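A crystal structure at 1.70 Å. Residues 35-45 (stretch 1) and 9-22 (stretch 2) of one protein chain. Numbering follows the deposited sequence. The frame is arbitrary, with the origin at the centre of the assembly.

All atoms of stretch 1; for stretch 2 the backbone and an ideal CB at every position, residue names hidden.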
# COMPACT_ATOMS: atom_id res chain seq x y z
N SER A 35 8.03 3.70 -4.78
CA SER A 35 7.19 2.90 -5.66
C SER A 35 7.09 3.52 -7.05
O SER A 35 7.02 2.80 -8.04
CB SER A 35 5.78 2.75 -5.08
OG SER A 35 5.82 2.00 -3.87
N TYR A 36 7.08 4.85 -7.13
CA TYR A 36 7.01 5.50 -8.44
C TYR A 36 8.30 5.19 -9.20
O TYR A 36 8.29 4.95 -10.40
CB TYR A 36 6.89 7.02 -8.30
CG TYR A 36 5.62 7.51 -7.65
CD1 TYR A 36 4.41 6.83 -7.81
CD2 TYR A 36 5.61 8.69 -6.91
CE1 TYR A 36 3.23 7.31 -7.25
CE2 TYR A 36 4.43 9.19 -6.35
CZ TYR A 36 3.25 8.49 -6.52
OH TYR A 36 2.08 8.98 -5.98
N LEU A 37 9.41 5.20 -8.47
CA LEU A 37 10.71 4.92 -9.09
C LEU A 37 10.77 3.48 -9.55
O LEU A 37 11.37 3.17 -10.58
CB LEU A 37 11.83 5.22 -8.09
CG LEU A 37 11.91 6.68 -7.67
CD1 LEU A 37 12.97 6.86 -6.60
CD2 LEU A 37 12.22 7.54 -8.89
N GLU A 38 10.15 2.60 -8.78
CA GLU A 38 10.11 1.19 -9.12
C GLU A 38 9.32 0.99 -10.42
O GLU A 38 9.80 0.35 -11.35
CB GLU A 38 9.44 0.43 -7.97
CG GLU A 38 9.26 -1.05 -8.18
CD GLU A 38 8.50 -1.67 -7.01
OE1 GLU A 38 7.28 -1.44 -6.91
OE2 GLU A 38 9.14 -2.35 -6.19
N GLU A 39 8.12 1.55 -10.48
CA GLU A 39 7.28 1.42 -11.67
C GLU A 39 8.02 1.91 -12.91
O GLU A 39 8.00 1.26 -13.95
CB GLU A 39 5.98 2.21 -11.50
CG GLU A 39 4.91 1.90 -12.56
CD GLU A 39 4.48 0.44 -12.56
OE1 GLU A 39 4.62 -0.24 -11.52
OE2 GLU A 39 3.98 -0.04 -13.61
N ALA A 40 8.69 3.05 -12.79
CA ALA A 40 9.44 3.60 -13.91
C ALA A 40 10.52 2.62 -14.38
O ALA A 40 10.69 2.41 -15.57
CB ALA A 40 10.07 4.94 -13.53
N ARG A 41 11.24 2.02 -13.44
CA ARG A 41 12.28 1.07 -13.82
C ARG A 41 11.77 -0.15 -14.58
O ARG A 41 12.36 -0.56 -15.58
CB ARG A 41 13.06 0.58 -12.59
CG ARG A 41 13.87 1.65 -11.89
CD ARG A 41 14.98 1.02 -11.06
NE ARG A 41 14.45 0.05 -10.10
CZ ARG A 41 13.85 0.37 -8.96
NH1 ARG A 41 13.70 1.65 -8.62
NH2 ARG A 41 13.39 -0.58 -8.16
N VAL A 42 10.67 -0.74 -14.11
CA VAL A 42 10.12 -1.92 -14.77
C VAL A 42 9.34 -1.59 -16.05
O VAL A 42 9.32 -2.39 -17.00
CB VAL A 42 9.22 -2.74 -13.79
CG1 VAL A 42 10.01 -3.09 -12.54
CG2 VAL A 42 7.98 -1.95 -13.42
N ARG A 43 8.70 -0.43 -16.10
CA ARG A 43 7.97 -0.03 -17.30
C ARG A 43 9.02 0.23 -18.37
O ARG A 43 8.76 0.08 -19.57
CB ARG A 43 7.16 1.24 -17.04
CG ARG A 43 5.89 1.02 -16.21
CD ARG A 43 4.74 0.51 -17.07
NE ARG A 43 3.55 0.21 -16.28
CZ ARG A 43 2.35 -0.03 -16.80
NH1 ARG A 43 2.18 0.01 -18.12
NH2 ARG A 43 1.31 -0.31 -16.01
N TRP A 44 10.22 0.59 -17.91
CA TRP A 44 11.36 0.87 -18.78
C TRP A 44 11.90 -0.41 -19.39
O TRP A 44 12.11 -0.48 -20.60
CB TRP A 44 12.46 1.58 -17.99
CG TRP A 44 13.78 1.65 -18.71
CD1 TRP A 44 14.01 2.14 -19.97
CD2 TRP A 44 15.06 1.23 -18.22
NE1 TRP A 44 15.34 2.04 -20.29
CE2 TRP A 44 16.01 1.48 -19.23
CE3 TRP A 44 15.50 0.65 -17.01
CZ2 TRP A 44 17.37 1.18 -19.08
CZ3 TRP A 44 16.85 0.34 -16.86
CH2 TRP A 44 17.77 0.61 -17.90
N MET A 45 12.13 -1.41 -18.55
CA MET A 45 12.65 -2.69 -19.00
C MET A 45 11.60 -3.42 -19.81
O MET A 45 11.89 -4.42 -20.49
CB MET A 45 13.04 -3.55 -17.80
CG MET A 45 13.92 -2.83 -16.80
SD MET A 45 14.01 -3.70 -15.22
CE MET A 45 12.58 -4.76 -15.30
N UNK A 9 20.12 9.91 -20.28
CA UNK A 9 18.73 9.52 -20.04
C UNK A 9 18.43 8.07 -20.39
O UNK A 9 18.80 7.58 -21.46
CB UNK A 9 17.80 10.43 -20.84
N UNK A 10 17.75 7.38 -19.48
CA UNK A 10 17.37 5.99 -19.66
C UNK A 10 15.89 5.96 -20.05
O UNK A 10 15.48 5.20 -20.93
CB UNK A 10 17.63 5.17 -18.39
N UNK A 11 15.10 6.78 -19.37
CA UNK A 11 13.67 6.84 -19.62
C UNK A 11 12.98 8.02 -18.93
O UNK A 11 13.48 8.56 -17.95
CB UNK A 11 13.02 5.53 -19.17
N UNK A 12 11.83 8.41 -19.48
CA UNK A 12 11.02 9.50 -18.94
C UNK A 12 9.62 8.87 -18.95
O UNK A 12 8.91 8.90 -19.96
CB UNK A 12 11.12 10.80 -19.75
N UNK A 13 9.24 8.31 -17.81
CA UNK A 13 7.98 7.59 -17.65
C UNK A 13 6.84 8.33 -16.95
O UNK A 13 6.95 8.72 -15.79
CB UNK A 13 8.26 6.30 -16.87
N UNK A 14 5.71 8.53 -17.65
CA UNK A 14 4.59 9.22 -17.01
C UNK A 14 3.91 8.22 -16.08
O UNK A 14 3.66 7.08 -16.46
CB UNK A 14 3.61 9.78 -18.04
N UNK A 15 3.62 8.66 -14.86
CA UNK A 15 2.97 7.81 -13.87
C UNK A 15 1.78 8.55 -13.29
O UNK A 15 1.90 9.70 -12.90
CB UNK A 15 3.95 7.40 -12.77
N UNK A 16 0.64 7.88 -13.24
CA UNK A 16 -0.56 8.48 -12.67
C UNK A 16 -0.52 8.35 -11.16
O UNK A 16 -0.22 7.28 -10.64
CB UNK A 16 -1.82 7.83 -13.23
N UNK A 17 -0.83 9.43 -10.46
CA UNK A 17 -0.87 9.39 -9.00
C UNK A 17 -2.28 8.92 -8.61
O UNK A 17 -3.25 9.22 -9.32
CB UNK A 17 -0.54 10.75 -8.39
N UNK A 18 -2.38 8.20 -7.51
CA UNK A 18 -3.67 7.71 -7.03
C UNK A 18 -4.03 8.44 -5.75
O UNK A 18 -3.15 8.86 -4.99
CB UNK A 18 -3.64 6.20 -6.80
N UNK A 19 -5.32 8.59 -5.50
CA UNK A 19 -5.80 9.29 -4.32
C UNK A 19 -5.24 8.61 -3.06
O UNK A 19 -4.85 9.29 -2.11
CB UNK A 19 -7.33 9.32 -4.29
N UNK A 20 -5.23 7.28 -3.06
CA UNK A 20 -4.72 6.50 -1.93
C UNK A 20 -3.22 6.73 -1.68
O UNK A 20 -2.70 6.34 -0.63
CB UNK A 20 -4.98 5.01 -2.17
N UNK A 21 -2.53 7.35 -2.63
CA UNK A 21 -1.10 7.62 -2.50
C UNK A 21 -0.83 8.62 -1.39
O UNK A 21 0.25 8.65 -0.82
CB UNK A 21 -0.53 8.14 -3.82
N UNK A 22 -1.82 9.46 -1.10
CA UNK A 22 -1.65 10.47 -0.06
C UNK A 22 -1.84 9.88 1.33
O UNK A 22 -2.49 8.85 1.50
CB UNK A 22 -2.63 11.62 -0.28

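Stretch 1 is helical throughout; stretch 2 runs as a strand from 9 to 15, and the two axes approach to 8.6 Å with an angle of 120° between their N-to-C directions. The nearest CA pairs set the register: Tyr36 CA lies 7.2 Å from the CA of position 15, Ala40 CA lies 5.7 Å from the CA of position 13, and Trp44 CA lies 6.5 Å from the CA of position 11. Alternate strand positions thus meet successive turns of one helix face.

Position 9 has nothing of the helix within 5.5 Å of its ideal CB, so stretch 1 sets no preference; it is Ile9.

At position 10 the CA-to-CB bond points toward the helix and the ideal CB lies 4.1 Å from Trp44 CZ2. Phi/psi of -102/-42 departs from regular strand values, which lets 10 face the helix alongside its neighbour 11. A medium or large apolar group would suit the indole. The residue is Leu10 (chi1 m, chi2 t), whose CD2 sits 3.6 Å from Trp44 CZ2. Its backbone O is 3.2 Å from Trp44 NE1, but the angle is too poor for a hydrogen bond. A water links them instead, accepting from Trp44 NE1 at 2.7 Å and donating to Leu10 O at 3.0 Å.

Position 11 also points toward the helix, and its ideal CB is already 3.6 Å from Trp44 CD1. Contact is made at the first side-chain atom, so a small residue fits well. Ala11 is found, its CB packing on Trp44 CD1 at that same 3.6 Å.

Position 12 points away, and many side chains would serve; it is Arg12.

Position 13 points toward the helix where Ala40 leaves room: the ideal CB is 4.0 Å from Ala40 CB and 5.2 Å from Arg43 CB. A compact apolar residue, perhaps branched at CB, could reach both. Val13 does so, with CB 4.0 Å from Ala40 CB and CG1 4.2 Å from Arg43 CB. The end of Arg43 leads away, its NE in a salt bridge to Glu39 OE2 at 2.7 Å.

Position 14 is out of reach, and its phi of -77° is compatible with proline; it is Pro14.

Position 15 points toward the helix, but its ideal CB is 5.0 Å from Tyr36 CD1, leaving space for a longer aliphatic chain such as Ile, Leu or Met. Ile15 (chi1 m, chi2 t) extends CD1 to 3.1 Å from Tyr36 O and 4.3 Å from Ala40 CB, while CG2 lies 4.0 Å from Tyr36 CD1.

Position 16 points away and is Ser16. Position 17 points sideways, its ideal CB 4.0 Å from Tyr36 OH, and would accept a modest apolar group; Val17 places CG2 3.6 Å from Tyr36 OH.

Positions 18, 19 and 20 make no contact and are Arg18, Trp19 and Arg20.

Position 21 points toward Tyr36 OH, 3.5 Å from its ideal CB. A short acceptor, Asp or Asn, is favoured. Asp21 OD1 accepts from Tyr36 OH at 2.6 Å, near the ring plane, and from Arg18 N at 2.9 Å.

Position 22 points away and is Met22.

Stretch 2 9-22: ILARVPISVRWRDM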
# COMPACT_ATOMS: atom_id res chain seq x y z
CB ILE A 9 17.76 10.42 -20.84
CG1 ILE A 9 18.18 11.90 -20.72
CG2 ILE A 9 16.35 10.26 -20.31
CD1 ILE A 9 18.25 12.51 -19.29
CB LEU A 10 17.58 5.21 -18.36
CG LEU A 10 19.03 4.92 -17.97
CD1 LEU A 10 19.10 4.28 -16.58
CD2 LEU A 10 19.65 4.02 -19.02
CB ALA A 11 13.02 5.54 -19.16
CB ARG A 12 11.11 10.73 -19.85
CG ARG A 12 12.56 11.19 -20.06
CD ARG A 12 12.69 12.48 -20.85
NE ARG A 12 12.22 13.64 -20.10
CZ ARG A 12 11.08 14.28 -20.35
NH1 ARG A 12 10.30 13.87 -21.34
NH2 ARG A 12 10.72 15.32 -19.60
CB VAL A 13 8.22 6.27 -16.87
CG1 VAL A 13 6.94 5.44 -16.80
CG2 VAL A 13 9.34 5.48 -17.52
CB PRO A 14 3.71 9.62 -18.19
CG PRO A 14 3.93 8.52 -19.16
CD PRO A 14 5.43 8.28 -19.08
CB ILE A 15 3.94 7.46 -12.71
CG1 ILE A 15 5.15 6.68 -13.24
CG2 ILE A 15 3.22 6.66 -11.64
CD1 ILE A 15 6.24 6.35 -12.21
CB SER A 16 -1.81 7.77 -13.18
OG SER A 16 -1.95 7.90 -14.57
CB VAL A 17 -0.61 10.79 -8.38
CG1 VAL A 17 -0.93 10.78 -6.89
CG2 VAL A 17 0.84 11.16 -8.58
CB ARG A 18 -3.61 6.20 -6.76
CG ARG A 18 -3.48 5.33 -7.99
CD ARG A 18 -3.24 3.89 -7.57
NE ARG A 18 -2.92 3.01 -8.68
CZ ARG A 18 -2.53 1.74 -8.54
NH1 ARG A 18 -2.43 1.22 -7.33
NH2 ARG A 18 -2.25 1.01 -9.60
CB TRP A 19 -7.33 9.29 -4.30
CG TRP A 19 -7.92 10.15 -3.24
CD1 TRP A 19 -8.09 11.50 -3.26
CD2 TRP A 19 -8.40 9.70 -1.97
NE1 TRP A 19 -8.64 11.93 -2.07
CE2 TRP A 19 -8.84 10.84 -1.26
CE3 TRP A 19 -8.50 8.45 -1.35
CZ2 TRP A 19 -9.38 10.76 0.03
CZ3 TRP A 19 -9.02 8.37 -0.07
CH2 TRP A 19 -9.46 9.52 0.60
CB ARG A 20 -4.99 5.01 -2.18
CG ARG A 20 -4.27 4.04 -1.25
CD ARG A 20 -4.69 4.21 0.19
NE ARG A 20 -3.83 3.46 1.10
CZ ARG A 20 -3.49 3.87 2.32
NH1 ARG A 20 -3.94 5.03 2.78
NH2 ARG A 20 -2.66 3.14 3.06
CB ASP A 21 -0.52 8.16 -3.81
CG ASP A 21 -0.34 7.09 -4.88
OD1 ASP A 21 -0.05 7.46 -6.03
OD2 ASP A 21 -0.48 5.88 -4.59
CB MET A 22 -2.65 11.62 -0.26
CG MET A 22 -2.50 12.37 -1.60
SD MET A 22 -3.51 13.88 -1.68
CE MET A 22 -5.16 13.18 -1.82
O HOH W 1 16.68 2.85 -22.45
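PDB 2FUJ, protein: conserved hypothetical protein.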